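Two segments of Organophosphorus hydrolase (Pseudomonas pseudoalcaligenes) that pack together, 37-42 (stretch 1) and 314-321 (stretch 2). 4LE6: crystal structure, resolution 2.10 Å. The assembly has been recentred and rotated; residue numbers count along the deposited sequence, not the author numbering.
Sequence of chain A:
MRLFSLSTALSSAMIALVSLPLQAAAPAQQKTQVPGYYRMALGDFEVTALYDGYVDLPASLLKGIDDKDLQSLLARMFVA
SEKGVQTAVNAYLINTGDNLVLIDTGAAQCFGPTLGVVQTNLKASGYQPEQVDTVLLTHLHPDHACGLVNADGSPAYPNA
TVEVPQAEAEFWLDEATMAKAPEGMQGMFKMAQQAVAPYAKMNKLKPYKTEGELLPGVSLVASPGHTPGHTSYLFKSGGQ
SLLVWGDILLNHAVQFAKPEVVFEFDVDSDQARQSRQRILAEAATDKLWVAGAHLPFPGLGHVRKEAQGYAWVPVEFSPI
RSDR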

# COMPACT_ATOMS: atom_id res chain seq x y z
N TYR A 37 -1.33 5.41 9.74
CA TYR A 37 0.04 5.16 10.13
C TYR A 37 0.51 3.81 9.66
O TYR A 37 -0.29 2.88 9.49
CB TYR A 37 0.27 5.33 11.64
CG TYR A 37 -0.36 4.27 12.53
CD1 TYR A 37 -1.65 4.41 13.02
CD2 TYR A 37 0.36 3.14 12.92
CE1 TYR A 37 -2.21 3.47 13.84
CE2 TYR A 37 -0.20 2.19 13.74
CZ TYR A 37 -1.48 2.35 14.19
OH TYR A 37 -2.04 1.40 15.02
N TYR A 38 1.81 3.71 9.44
CA TYR A 38 2.40 2.46 9.00
C TYR A 38 3.80 2.26 9.58
O TYR A 38 4.65 3.14 9.44
CB TYR A 38 2.49 2.40 7.46
CG TYR A 38 3.05 1.10 6.98
CD1 TYR A 38 2.26 -0.03 6.96
CD2 TYR A 38 4.38 0.99 6.58
CE1 TYR A 38 2.77 -1.24 6.54
CE2 TYR A 38 4.90 -0.23 6.16
CZ TYR A 38 4.07 -1.35 6.15
OH TYR A 38 4.50 -2.61 5.74
N ARG A 39 4.05 1.10 10.19
CA ARG A 39 5.32 0.81 10.85
C ARG A 39 6.29 0.03 9.97
O ARG A 39 5.90 -0.93 9.30
CB ARG A 39 5.07 0.00 12.12
CG ARG A 39 6.10 0.22 13.20
CD ARG A 39 5.73 1.39 14.08
NE ARG A 39 4.55 1.10 14.87
CZ ARG A 39 3.83 2.01 15.52
NH1 ARG A 39 2.77 1.63 16.22
NH2 ARG A 39 4.16 3.29 15.47
N MET A 40 7.56 0.43 9.97
CA MET A 40 8.61 -0.31 9.28
C MET A 40 9.90 -0.30 10.08
O MET A 40 10.31 0.73 10.62
CB MET A 40 8.88 0.29 7.91
CG MET A 40 9.71 -0.61 7.01
SD MET A 40 10.18 0.21 5.46
CE MET A 40 11.52 1.28 6.00
N ALA A 41 10.58 -1.44 10.13
CA ALA A 41 11.87 -1.49 10.78
C ALA A 41 12.93 -0.98 9.80
O ALA A 41 12.85 -1.23 8.61
CB ALA A 41 12.20 -2.91 11.21
N LEU A 42 13.91 -0.26 10.31
CA LEU A 42 15.07 0.12 9.52
C LEU A 42 16.27 -0.08 10.42
O LEU A 42 16.59 0.80 11.21
CB LEU A 42 14.96 1.58 9.09
CG LEU A 42 16.12 2.04 8.20
CD1 LEU A 42 15.82 1.73 6.74
CD2 LEU A 42 16.37 3.49 8.42
N PRO A 314 6.73 0.30 -4.16
CA PRO A 314 6.29 0.51 -2.77
C PRO A 314 6.54 -0.72 -1.92
O PRO A 314 6.49 -1.84 -2.42
CB PRO A 314 4.79 0.77 -2.91
CG PRO A 314 4.40 0.08 -4.21
CD PRO A 314 5.60 0.12 -5.09
N VAL A 315 6.80 -0.50 -0.64
CA VAL A 315 6.97 -1.59 0.29
C VAL A 315 5.69 -2.42 0.33
O VAL A 315 4.57 -1.91 0.14
CB VAL A 315 7.31 -1.07 1.70
CG1 VAL A 315 6.13 -0.32 2.26
CG2 VAL A 315 7.74 -2.19 2.61
N GLU A 316 5.85 -3.71 0.59
CA GLU A 316 4.71 -4.60 0.75
C GLU A 316 4.32 -4.64 2.22
O GLU A 316 5.16 -4.83 3.08
CB GLU A 316 5.06 -5.99 0.22
CG GLU A 316 5.36 -5.98 -1.28
CD GLU A 316 5.72 -7.34 -1.84
OE1 GLU A 316 5.10 -8.35 -1.42
OE2 GLU A 316 6.63 -7.41 -2.70
N PHE A 317 3.02 -4.47 2.49
CA PHE A 317 2.51 -4.48 3.84
C PHE A 317 3.03 -5.70 4.63
O PHE A 317 2.94 -6.84 4.16
CB PHE A 317 0.99 -4.50 3.79
CG PHE A 317 0.34 -4.34 5.14
CD1 PHE A 317 0.15 -5.42 5.96
CD2 PHE A 317 -0.09 -3.09 5.56
CE1 PHE A 317 -0.46 -5.27 7.19
CE2 PHE A 317 -0.69 -2.94 6.80
CZ PHE A 317 -0.87 -4.03 7.61
N SER A 318 3.56 -5.45 5.82
CA SER A 318 4.13 -6.50 6.65
C SER A 318 4.17 -6.08 8.10
O SER A 318 4.44 -4.93 8.41
CB SER A 318 5.57 -6.80 6.22
OG SER A 318 6.17 -7.76 7.08
N PRO A 319 3.92 -7.02 9.01
CA PRO A 319 4.30 -6.68 10.38
C PRO A 319 5.81 -6.56 10.51
O PRO A 319 6.57 -6.99 9.62
CB PRO A 319 3.79 -7.86 11.21
CG PRO A 319 3.54 -8.97 10.24
CD PRO A 319 3.29 -8.35 8.90
N ILE A 320 6.27 -5.99 11.61
CA ILE A 320 7.67 -6.03 11.94
C ILE A 320 7.99 -7.43 12.45
O ILE A 320 7.36 -7.93 13.37
CB ILE A 320 8.01 -4.92 12.96
CG1 ILE A 320 7.95 -3.57 12.22
CG2 ILE A 320 9.39 -5.15 13.61
CD1 ILE A 320 8.06 -2.37 13.10
N ARG A 321 8.96 -8.06 11.81
CA ARG A 321 9.26 -9.45 12.08
C ARG A 321 10.45 -9.57 13.02
O ARG A 321 11.45 -8.89 12.84
CB ARG A 321 9.57 -10.17 10.76
CG ARG A 321 8.36 -10.27 9.87
CD ARG A 321 8.64 -11.10 8.63
NE ARG A 321 9.04 -12.47 8.94
CZ ARG A 321 9.07 -13.46 8.05
NH1 ARG A 321 9.44 -14.68 8.39
NH2 ARG A 321 8.72 -13.21 6.79
O HOH W 1 6.81 -3.41 8.60

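Residues 37–42 form a strand, and 314–321 follow an extended path that approaches the strand obliquely and, over most of its length, belongs to no regular helix or strand. The two segments lie far apart in the sequence, yet the CA of Tyr-38 is nearest that of Phe-317, and the CA of Ala-41 nearest that of Ile-320. The spacing narrows along the way: the CA atoms of Tyr-38 and Phe-317 are 8.6 Å apart, those of Ala-41 and Ile-320 6.3 Å. Even the shorter distance is too wide for the ladder of a β-sheet, and no direct hydrogen bond joins backbone to backbone. Arg-39 O and Ser-318 O lie 4.4 Å apart, and a water beside them bridges the pair. Two acceptors cannot satisfy each other, but the water donates to both, at 2.7 Å from its oxygen to Arg-39 O and 2.8 Å to Ser-318 O, and so turns an unfavourable pairing into a bridge.

At the wider end the space is taken up by Tyr-38, whose t rotamer extends the ring so that its end approaches stretch 2 although its CA-to-CB bond points sideways. The hydroxyl reaches the backbone there: Ser-318 N donates to Tyr-38 OH across 3.0 Å, with an N-H...O angle of 140°. This is the one direct hydrogen bond between the stretches, and it explains why tyrosine suits the site, since the ring supplies reach and apolar surface while the phenolic oxygen accepts a hydrogen bond from a peptide N-H that lacks a strand partner here. Phe-317 lies near the edge of the tyrosine ring, with Tyr-38 CE1 3.5 Å from Phe-317 CD2. The two ring planes meet obliquely, at 53°, with centroids 5.6 Å apart. Val-315 points its compact, branched side chain toward the strand and adds a further apolar contact, Tyr-38 CE2 to Val-315 CG1 at 4.1 Å. Met-40 points away from stretch 2, but its long, flexible chain still brings SD to 4.5 Å from Val-315 CG2.

At the narrower end Ile-320 is the main contributor from stretch 2. Its side chain points toward the strand, and with chi1 at m and chi2 at t its CD1 extends to 3.2 Å from Arg-39 CG, a tight approach. Arginine works here because its aliphatic base can pack against isoleucine while the end of the chain leads away, its guanidinium nitrogens being hydrogen-bonded elsewhere in the structure. The branched isoleucine also lies along the strand backbone, with CG1 4.0 Å from Ala-41 N, and CG2 4.3 Å from Ala-41 CB. A single methyl at Ala-41 suits the closer spacing, giving apolar contact with little bulk between the chains.

Ser-318 OG turns to its own stretch, donating to Pro-319 O at 2.7 Å, and Pro-319 points away from the strand. Altogether the contact buries 361 Å² summed over both sides, most of it contributed by Tyr-38, Ile-320 and Val-315.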